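Local coordinates for protein alpha-glucosidase ([Eubacterium] rectale, PDB 6PNR) that probably hydrolyses alpha-linked sulfoquinovosides such as those derived from plant sulfolipid, acting as a retaining-type glycosidase of glycoside hydrolase family 31, at residues Ala470-Gly475 with Leu508-Met513; Ala514-Phe519 with Arg597-Ala602; Lys559-Glu564 with Val572-Phe577. All coordinates share one frame; numbering follows the deposited sequence.

Interaction 1: Ala470-Gly475 with Leu508-Met513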
loop_
_atom_site.group_PDB
_atom_site.type_symbol
_atom_site.label_atom_id
_atom_site.label_comp_id
_atom_site.label_asym_id
_atom_site.label_seq_id
_atom_site.Cartn_x
_atom_site.Cartn_y
_atom_site.Cartn_z
ATOM N N ALA A 470 6.838 23.538 3.387
ATOM C CA ALA A 470 8.036 23.168 2.641
ATOM C C ALA A 470 7.705 22.603 1.259
ATOM O O ALA A 470 8.487 22.777 0.319
ATOM C CB ALA A 470 8.855 22.163 3.447
ATOM N N SER A 471 6.550 21.947 1.105
ATOM C CA SER A 471 6.243 21.291 -0.164
ATOM C C SER A 471 5.962 22.309 -1.258
ATOM O O SER A 471 6.092 21.983 -2.443
ATOM C CB SER A 471 5.062 20.310 -0.001
ATOM O OG SER A 471 3.851 20.981 0.326
ATOM N N VAL A 472 5.615 23.537 -0.874
ATOM C CA VAL A 472 5.462 24.633 -1.823
ATOM C C VAL A 472 6.773 24.900 -2.563
ATOM O O VAL A 472 6.780 25.185 -3.771
ATOM C CB VAL A 472 4.979 25.888 -1.080
ATOM C CG1 VAL A 472 5.051 27.118 -2.007
ATOM C CG2 VAL A 472 3.576 25.657 -0.487
ATOM N N ILE A 473 7.900 24.842 -1.850
ATOM C CA ILE A 473 9.180 25.156 -2.485
ATOM C C ILE A 473 9.531 24.095 -3.512
ATOM O O ILE A 473 9.982 24.399 -4.627
ATOM C CB ILE A 473 10.299 25.283 -1.438
ATOM C CG1 ILE A 473 9.942 26.307 -0.378
ATOM C CG2 ILE A 473 11.618 25.655 -2.129
ATOM C CD1 ILE A 473 10.577 26.017 0.935
ATOM N N CYS A 474 9.363 22.825 -3.130
ATOM C CA CYS A 474 9.580 21.717 -4.057
ATOM C C CYS A 474 8.700 21.858 -5.300
ATOM O O CYS A 474 9.163 21.659 -6.435
ATOM C CB CYS A 474 9.294 20.398 -3.322
ATOM S SG CYS A 474 9.855 18.913 -4.204
ATOM N N GLY A 475 7.427 22.201 -5.103
ATOM C CA GLY A 475 6.537 22.398 -6.234
ATOM C C GLY A 475 6.983 23.533 -7.133
ATOM O O GLY A 475 6.837 23.458 -8.352
ATOM N N LEU A 508 2.462 33.404 9.508
ATOM C CA LEU A 508 3.524 34.394 9.369
ATOM C C LEU A 508 4.749 33.817 8.661
ATOM O O LEU A 508 5.353 34.495 7.822
ATOM C CB LEU A 508 3.899 34.955 10.740
ATOM C CG LEU A 508 2.822 35.870 11.332
ATOM C CD1 LEU A 508 3.144 36.181 12.782
ATOM C CD2 LEU A 508 2.695 37.144 10.506
ATOM N N ARG A 509 5.143 32.582 8.993
ATOM C CA ARG A 509 6.238 31.936 8.267
ATOM C C ARG A 509 5.900 31.773 6.790
ATOM O O ARG A 509 6.783 31.894 5.933
ATOM C CB ARG A 509 6.569 30.564 8.868
ATOM C CG ARG A 509 7.365 30.606 10.171
ATOM C CD ARG A 509 8.732 31.291 9.978
ATOM N NE ARG A 509 9.521 31.158 11.200
ATOM C CZ ARG A 509 10.612 31.858 11.494
ATOM N NH1 ARG A 509 11.078 32.773 10.652
ATOM N NH2 ARG A 509 11.237 31.637 12.648
ATOM N N TRP A 510 4.638 31.457 6.471
ATOM C CA TRP A 510 4.252 31.339 5.064
ATOM C C TRP A 510 4.296 32.691 4.361
ATOM O O TRP A 510 4.738 32.786 3.210
ATOM C CB TRP A 510 2.852 30.726 4.951
ATOM C CG TRP A 510 2.643 29.765 3.774
ATOM C CD1 TRP A 510 2.798 30.033 2.442
ATOM C CD2 TRP A 510 2.181 28.405 3.858
ATOM N NE1 TRP A 510 2.484 28.911 1.692
ATOM C CE2 TRP A 510 2.095 27.905 2.541
ATOM C CE3 TRP A 510 1.855 27.556 4.929
ATOM C CZ2 TRP A 510 1.703 26.594 2.263
ATOM C CZ3 TRP A 510 1.461 26.252 4.653
ATOM C CH2 TRP A 510 1.387 25.786 3.326
ATOM N N ALA A 511 3.837 33.750 5.030
ATOM C CA ALA A 511 3.826 35.062 4.391
ATOM C C ALA A 511 5.245 35.575 4.118
ATOM O O ALA A 511 5.484 36.245 3.103
ATOM C CB ALA A 511 3.039 36.044 5.254
ATOM N N GLU A 512 6.200 35.269 5.003
ATOM C CA GLU A 512 7.561 35.774 4.822
ATOM C C GLU A 512 8.310 35.026 3.722
ATOM O O GLU A 512 9.328 35.531 3.225
ATOM C CB GLU A 512 8.343 35.716 6.147
ATOM C CG GLU A 512 8.939 34.362 6.510
ATOM C CD GLU A 512 9.518 34.323 7.929
ATOM O OE1 GLU A 512 8.924 34.940 8.840
ATOM O OE2 GLU A 512 10.565 33.674 8.134
ATOM N N MET A 513 7.825 33.848 3.326
ATOM C CA MET A 513 8.289 33.214 2.094
ATOM C C MET A 513 7.602 33.821 0.880
ATOM O O MET A 513 8.259 34.131 -0.129
ATOM C CB MET A 513 8.025 31.704 2.137
ATOM C CG MET A 513 8.109 31.031 0.763
ATOM S SD MET A 513 7.967 29.232 0.790
ATOM C CE MET A 513 6.202 29.045 1.087
#

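Interaction 2: Ala514-Phe519 with Arg597-Ala602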
loop_
_atom_site.group_PDB
_atom_site.type_symbol
_atom_site.label_atom_id
_atom_site.label_comp_id
_atom_site.label_asym_id
_atom_site.label_seq_id
_atom_site.Cartn_x
_atom_site.Cartn_y
_atom_site.Cartn_z
ATOM N N ALA A 514 6.283 34.021 0.983
ATOM C CA ALA A 514 5.484 34.475 -0.148
ATOM C C ALA A 514 5.920 35.846 -0.654
ATOM O O ALA A 514 5.749 36.144 -1.844
ATOM C CB ALA A 514 4.004 34.503 0.243
ATOM N N MET A 515 6.481 36.697 0.217
ATOM C CA MET A 515 6.923 37.996 -0.274
ATOM C C MET A 515 8.111 37.884 -1.218
ATOM O O MET A 515 8.406 38.854 -1.915
ATOM C CB MET A 515 7.252 38.947 0.883
ATOM C CG MET A 515 8.404 38.517 1.772
ATOM S SD MET A 515 8.559 39.648 3.185
ATOM C CE MET A 515 10.061 39.056 3.964
ATOM N N PHE A 516 8.781 36.733 -1.272
ATOM C CA PHE A 516 9.801 36.466 -2.284
ATOM C C PHE A 516 9.265 35.550 -3.378
ATOM O O PHE A 516 9.945 34.617 -3.800
ATOM C CB PHE A 516 11.055 35.866 -1.650
ATOM C CG PHE A 516 11.715 36.757 -0.637
ATOM C CD1 PHE A 516 12.528 37.810 -1.040
ATOM C CD2 PHE A 516 11.535 36.528 0.721
ATOM C CE1 PHE A 516 13.142 38.629 -0.109
ATOM C CE2 PHE A 516 12.137 37.349 1.666
ATOM C CZ PHE A 516 12.947 38.405 1.248
ATOM N N THR A 517 8.021 35.774 -3.817
ATOM C CA THR A 517 7.405 35.078 -4.942
ATOM C C THR A 517 6.672 36.133 -5.765
ATOM O O THR A 517 6.532 37.268 -5.297
ATOM C CB THR A 517 6.441 33.972 -4.471
ATOM O OG1 THR A 517 5.259 34.563 -3.917
ATOM C CG2 THR A 517 7.100 33.044 -3.427
ATOM N N PRO A 518 6.185 35.819 -6.975
ATOM C CA PRO A 518 5.540 36.863 -7.797
ATOM C C PRO A 518 4.214 37.410 -7.270
ATOM O O PRO A 518 3.815 38.492 -7.725
ATOM C CB PRO A 518 5.326 36.164 -9.150
ATOM C CG PRO A 518 6.305 35.047 -9.167
ATOM C CD PRO A 518 6.403 34.580 -7.742
ATOM N N PHE A 519 3.525 36.734 -6.339
ATOM C CA PHE A 519 2.090 36.975 -6.146
ATOM C C PHE A 519 1.704 36.558 -4.727
ATOM O O PHE A 519 1.753 35.366 -4.410
ATOM C CB PHE A 519 1.327 36.173 -7.203
ATOM C CG PHE A 519 -0.146 36.496 -7.342
ATOM C CD1 PHE A 519 -0.579 37.570 -8.110
ATOM C CD2 PHE A 519 -1.107 35.640 -6.798
ATOM C CE1 PHE A 519 -1.941 37.826 -8.281
ATOM C CE2 PHE A 519 -2.466 35.890 -6.960
ATOM C CZ PHE A 519 -2.882 36.982 -7.712
ATOM N N ARG A 597 18.466 35.715 -10.409
ATOM C CA ARG A 597 19.892 35.441 -10.273
ATOM C C ARG A 597 20.500 36.101 -9.045
ATOM O O ARG A 597 21.576 35.694 -8.598
ATOM C CB ARG A 597 20.660 35.909 -11.523
ATOM C CG ARG A 597 22.088 35.337 -11.600
ATOM C CD ARG A 597 22.685 35.439 -13.004
ATOM N NE ARG A 597 22.913 36.827 -13.393
ATOM C CZ ARG A 597 24.012 37.513 -13.092
ATOM N NH1 ARG A 597 24.986 36.934 -12.403
ATOM N NH2 ARG A 597 24.145 38.778 -13.484
ATOM N N ASP A 598 19.846 37.099 -8.478
ATOM C CA ASP A 598 20.521 37.947 -7.515
ATOM C C ASP A 598 20.165 37.653 -6.065
ATOM O O ASP A 598 20.691 38.333 -5.176
ATOM C CB ASP A 598 20.232 39.415 -7.828
ATOM C CG ASP A 598 20.917 39.885 -9.107
ATOM O OD1 ASP A 598 21.488 39.042 -9.825
ATOM O OD2 ASP A 598 20.882 41.098 -9.387
ATOM N N MET A 599 19.303 36.671 -5.789
ATOM C CA MET A 599 18.895 36.402 -4.416
ATOM C C MET A 599 18.810 34.910 -4.148
ATOM O O MET A 599 18.415 34.133 -5.021
ATOM C CB MET A 599 17.541 37.038 -4.083
ATOM C CG MET A 599 17.534 38.545 -4.097
ATOM S SD MET A 599 16.124 39.228 -3.185
ATOM C CE MET A 599 16.750 39.177 -1.499
ATOM N N LEU A 600 19.184 34.515 -2.931
ATOM C CA LEU A 600 18.990 33.154 -2.457
ATOM C C LEU A 600 18.009 33.195 -1.296
ATOM O O LEU A 600 18.187 33.975 -0.356
ATOM C CB LEU A 600 20.304 32.498 -2.023
ATOM C CG LEU A 600 20.140 30.997 -1.738
ATOM C CD1 LEU A 600 21.390 30.256 -2.158
ATOM C CD2 LEU A 600 19.833 30.704 -0.249
ATOM N N ILE A 601 16.966 32.375 -1.380
ATOM C CA ILE A 601 15.933 32.296 -0.355
ATOM C C ILE A 601 15.944 30.888 0.209
ATOM O O ILE A 601 15.922 29.914 -0.552
ATOM C CB ILE A 601 14.539 32.640 -0.910
ATOM C CG1 ILE A 601 14.608 33.874 -1.834
ATOM C CG2 ILE A 601 13.559 32.842 0.252
ATOM C CD1 ILE A 601 15.128 35.160 -1.142
ATOM N N ALA A 602 15.981 30.789 1.538
ATOM C CA ALA A 602 15.961 29.512 2.259
ATOM C C ALA A 602 14.899 29.607 3.344
ATOM O O ALA A 602 15.206 29.925 4.498
ATOM C CB ALA A 602 17.329 29.198 2.862
#

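Interaction 3: Lys559-Glu564 with Val572-Phe577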
loop_
_atom_site.group_PDB
_atom_site.type_symbol
_atom_site.label_atom_id
_atom_site.label_comp_id
_atom_site.label_asym_id
_atom_site.label_seq_id
_atom_site.Cartn_x
_atom_site.Cartn_y
_atom_site.Cartn_z
ATOM N N LYS A 559 9.614 42.441 -11.077
ATOM C CA LYS A 559 9.121 42.697 -12.427
ATOM C C LYS A 559 10.137 42.280 -13.483
ATOM O O LYS A 559 9.760 41.738 -14.527
ATOM C CB LYS A 559 8.783 44.177 -12.596
ATOM C CG LYS A 559 7.398 44.603 -12.163
ATOM C CD LYS A 559 7.344 46.141 -12.093
ATOM C CE LYS A 559 5.982 46.638 -11.662
ATOM N NZ LYS A 559 6.015 48.096 -11.341
ATOM N N THR A 560 11.436 42.545 -13.250
ATOM C CA THR A 560 12.423 42.126 -14.242
ATOM C C THR A 560 12.505 40.603 -14.326
ATOM O O THR A 560 12.813 40.061 -15.395
ATOM C CB THR A 560 13.811 42.723 -13.947
ATOM O OG1 THR A 560 14.367 42.131 -12.771
ATOM C CG2 THR A 560 13.736 44.241 -13.759
ATOM N N LEU A 561 12.216 39.901 -13.222
ATOM C CA LEU A 561 12.216 38.439 -13.252
ATOM C C LEU A 561 11.015 37.904 -14.016
ATOM O O LEU A 561 11.140 36.952 -14.800
ATOM C CB LEU A 561 12.219 37.869 -11.833
ATOM C CG LEU A 561 13.309 38.332 -10.873
ATOM C CD1 LEU A 561 13.306 37.464 -9.636
ATOM C CD2 LEU A 561 14.690 38.307 -11.538
ATOM N N VAL A 562 9.838 38.481 -13.783
ATOM C CA VAL A 562 8.657 38.042 -14.524
ATOM C C VAL A 562 8.831 38.349 -16.008
ATOM O O VAL A 562 8.455 37.554 -16.878
ATOM C CB VAL A 562 7.394 38.697 -13.938
ATOM C CG1 VAL A 562 6.171 38.311 -14.740
ATOM C CG2 VAL A 562 7.218 38.293 -12.452
ATOM N N GLU A 563 9.438 39.491 -16.322
ATOM C CA GLU A 563 9.691 39.805 -17.724
ATOM C C GLU A 563 10.712 38.848 -18.330
ATOM O O GLU A 563 10.563 38.429 -19.484
ATOM C CB GLU A 563 10.162 41.252 -17.859
ATOM C CG GLU A 563 10.369 41.687 -19.302
ATOM C CD GLU A 563 10.711 43.159 -19.411
ATOM O OE1 GLU A 563 11.489 43.648 -18.558
ATOM O OE2 GLU A 563 10.189 43.821 -20.339
ATOM N N GLU A 564 11.753 38.497 -17.569
ATOM C CA GLU A 564 12.709 37.492 -18.037
ATOM C C GLU A 564 12.022 36.155 -18.280
ATOM O O GLU A 564 12.302 35.475 -19.277
ATOM C CB GLU A 564 13.852 37.339 -17.022
ATOM C CG GLU A 564 15.026 36.478 -17.518
ATOM C CD GLU A 564 16.147 36.313 -16.487
ATOM O OE1 GLU A 564 16.103 36.986 -15.429
ATOM O OE2 GLU A 564 17.069 35.497 -16.734
ATOM N N VAL A 572 10.967 32.278 -12.241
ATOM C CA VAL A 572 11.245 33.228 -11.166
ATOM C C VAL A 572 11.958 32.532 -10.006
ATOM O O VAL A 572 12.922 33.063 -9.443
ATOM C CB VAL A 572 9.952 33.920 -10.712
ATOM C CG1 VAL A 572 10.229 34.813 -9.519
ATOM C CG2 VAL A 572 9.358 34.730 -11.861
ATOM N N GLN A 573 11.499 31.342 -9.627
ATOM C CA GLN A 573 12.106 30.565 -8.550
ATOM C C GLN A 573 12.919 29.457 -9.202
ATOM O O GLN A 573 12.350 28.559 -9.829
ATOM C CB GLN A 573 11.042 29.992 -7.606
ATOM C CG GLN A 573 10.215 31.081 -6.916
ATOM C CD GLN A 573 9.142 30.516 -5.988
ATOM O OE1 GLN A 573 7.949 30.646 -6.252
ATOM N NE2 GLN A 573 9.568 29.905 -4.891
ATOM N N ARG A 574 14.248 29.519 -9.045
ATOM C CA ARG A 574 15.223 28.710 -9.761
ATOM C C ARG A 574 15.987 27.800 -8.814
ATOM O O ARG A 574 16.279 28.182 -7.675
ATOM C CB ARG A 574 16.237 29.604 -10.493
ATOM C CG ARG A 574 15.571 30.709 -11.269
ATOM C CD ARG A 574 16.538 31.701 -11.877
ATOM N NE ARG A 574 15.790 32.792 -12.507
ATOM C CZ ARG A 574 16.337 33.801 -13.177
ATOM N NH1 ARG A 574 17.658 33.868 -13.320
ATOM N NH2 ARG A 574 15.559 34.747 -13.697
ATOM N N PRO A 575 16.349 26.605 -9.263
ATOM C CA PRO A 575 17.188 25.742 -8.433
ATOM C C PRO A 575 18.606 26.286 -8.386
ATOM O O PRO A 575 19.062 26.986 -9.295
ATOM C CB PRO A 575 17.120 24.389 -9.148
ATOM C CG PRO A 575 16.863 24.731 -10.562
ATOM C CD PRO A 575 16.018 25.982 -10.557
ATOM N N LEU A 576 19.302 25.982 -7.294
ATOM C CA LEU A 576 20.628 26.564 -7.123
ATOM C C LEU A 576 21.552 26.208 -8.284
ATOM O O LEU A 576 22.366 27.039 -8.703
ATOM C CB LEU A 576 21.220 26.118 -5.790
ATOM C CG LEU A 576 21.048 27.050 -4.591
ATOM C CD1 LEU A 576 19.571 27.374 -4.302
ATOM C CD2 LEU A 576 21.699 26.427 -3.360
ATOM N N PHE A 577 21.410 25.004 -8.846
ATOM C CA PHE A 577 22.306 24.586 -9.915
ATOM C C PHE A 577 22.030 25.291 -11.230
ATOM O O PHE A 577 22.801 25.105 -12.176
ATOM C CB PHE A 577 22.256 23.060 -10.106
ATOM C CG PHE A 577 20.905 22.516 -10.505
ATOM C CD1 PHE A 577 20.468 22.587 -11.814
ATOM C CD2 PHE A 577 20.083 21.892 -9.564
ATOM C CE1 PHE A 577 19.237 22.075 -12.187
ATOM C CE2 PHE A 577 18.843 21.371 -9.935
ATOM C CZ PHE A 577 18.425 21.456 -11.249
HETATM O O HOH W 1 12.736 34.659 -14.182
HETATM O O HOH W 2 19.113 35.805 -15.459
#

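Interaction 1: Ala470-Gly475 with Leu508-Met513
The indole of Trp510 meets Val472 obliquely, at the six-membered half of the ring: CG2 of Val472 lies 3.5 Å from CZ2 of Trp510. At the indole nitrogen, NE1 is hydrogen-bonded to OG of Ser489. The other flat group, the Arg509 guanidinium, takes no part in the contact; away from it, within helix 504-514, its NH1 forms a salt bridge with OE2 of Glu512 at 2.7 Å, almost in the guanidinium plane.

Val472 divides its two methyls between two partners. With CG1 anti to the backbone N (chi1 170°), CG2 serves the indole while CG1 touches CE of Met513 at 3.8 Å. Met513 reaches across with an outstretched chain that bends only at chi3 (75°), which swings CE to Val472 and leaves SD 3.7 Å from CG1 of Ile473. The axes of the two segments, 24° apart in direction, stay 11.7 Å from each other, a gap that Trp510 and Met513 reach across.

The contact is buried and wholly apolar, with the side chain of Trp510 about 12 Å from the bound inhibitor. Leu469 of helix 469-481 also packs on Trp510 and Met513, while Leu508 and Ala511 of helix 504-514 lean on helix 538-568.

Interaction 2: Ala514-Phe519 with Arg597-Ala602
Phe516 sits in a type I beta turn running from Ala514 to Thr517, just where helix 504-514 gives out, and faces strand 599-601 with its CA 7.7 Å from the CA of Ile601. The turn is pinned mainly by a side chain: OG1 of Thr517 donates to O of Ala514 at 2.7 Å, in the carbonyl plane and on a lone pair, while the backbone N of Thr517 reaches the same oxygen in a weak bond.

Phe516 carries the whole of its side of the contact. CD1 of Ile601 lies over one face of the phenyl ring, 4.0 Å from the centroid and 22° off the normal, a CH-pi contact shifted toward the rim so that the methyl is 3.7 Å from CD1 of Phe516. Behind it, CG1 of Ile601 approaches the CB of Phe516.

This is where the catalytic-barrel part of a family 31 glycosidase rests against the antiparallel sheet of its C-terminal domain: the turn comes from the barrel region, and the strand is an inner one of that sheet, between strands 593-595 and 646-649.

Two residues along the strand, the side chains of Met599 and Phe516 cross at about a right angle. The Met599 chain is extended at chi2 and bends at chi3 (83°), bringing CE within 3.9 Å of CE1 of Phe516; SD is 5.4 Å from the centroid, an oblique Met-aromatic contact. Leu554 of helix 538-568 and Ala646 also pack on Phe516, and its carbonyl oxygen is hydrogen-bonded to the hydroxyl of Tyr593.

Interaction 3: Lys559-Glu564 with Val572-Phe577
Glu564 and Arg574 form the polar centre of this contact, a salt bridge in which NH2 of Arg574 donates to OE1 of Glu564 at 2.9 Å with a fairly straight N-H...O angle of 159°. The acceptor lies in the guanidinium plane, but the arginine comes to the oxygen from above the carboxylate. The two flat groups stand 88° apart, and the link is made through a single nitrogen instead of the paired, coplanar fork.

The second NH2 proton is also used: water 1, again at the guanidinium edge, accepts from NH2 at 2.9 Å and donates to the backbone O of Leu561. NE donates to O of Pro571, and NH1 to NE2 of His579; together with the two bonds of NH2, to OE1 of Glu564 and to water 1, these fix the rotation of the group. On the acid, OE2 is hydrogen-bonded to ND1 of His570. Water 2 lies between OE2 and NH1, though its separation from OE2 is too short to be trusted.

Both long side chains are extended: Glu564, with CG anti to the backbone N (chi1 -171°), reaches out from the helix to meet the arginine. A glutamine here would probably leave the buried charge of Arg574 without its countercharge.

Beside the polar group, Val572 packs crosswise on Leu561, CG1 to CD1 at 4.1 Å, and touches CG2 of Val562 with its own CG2 at 4.2 Å. Leu561 CD2 flanks NH2 of Arg574.

The arrangement is a helix-loop-strand connection: helix 538-568, starting in the barrel region, leads through a short loop into strand 573-574, the edge strand of the antiparallel sheet in the C-terminal domain of this family 31 enzyme.

Overall arrangement
Following the chain, interaction 1 closes first, bringing helix 504-514 back to helix 469-481 across 32 intervening residues. Interaction 2 opens at the very next residue and stays open for 77 residues, until strand 599-601 of the C-terminal sheet arrives. Interaction 3 is nested inside that loop, with only seven residues between its segments, the end of helix 538-568 and the loop that follows. Interactions 2 and 3 touch, for example where CG of Pro518 meets CG1 of Val572 at 3.9 Å, and both reach the same sheet. Interaction 1 stays within the barrel region, its nearest atoms about 5 Å from those of interaction 3; the other two fasten that region to the C-terminal domain.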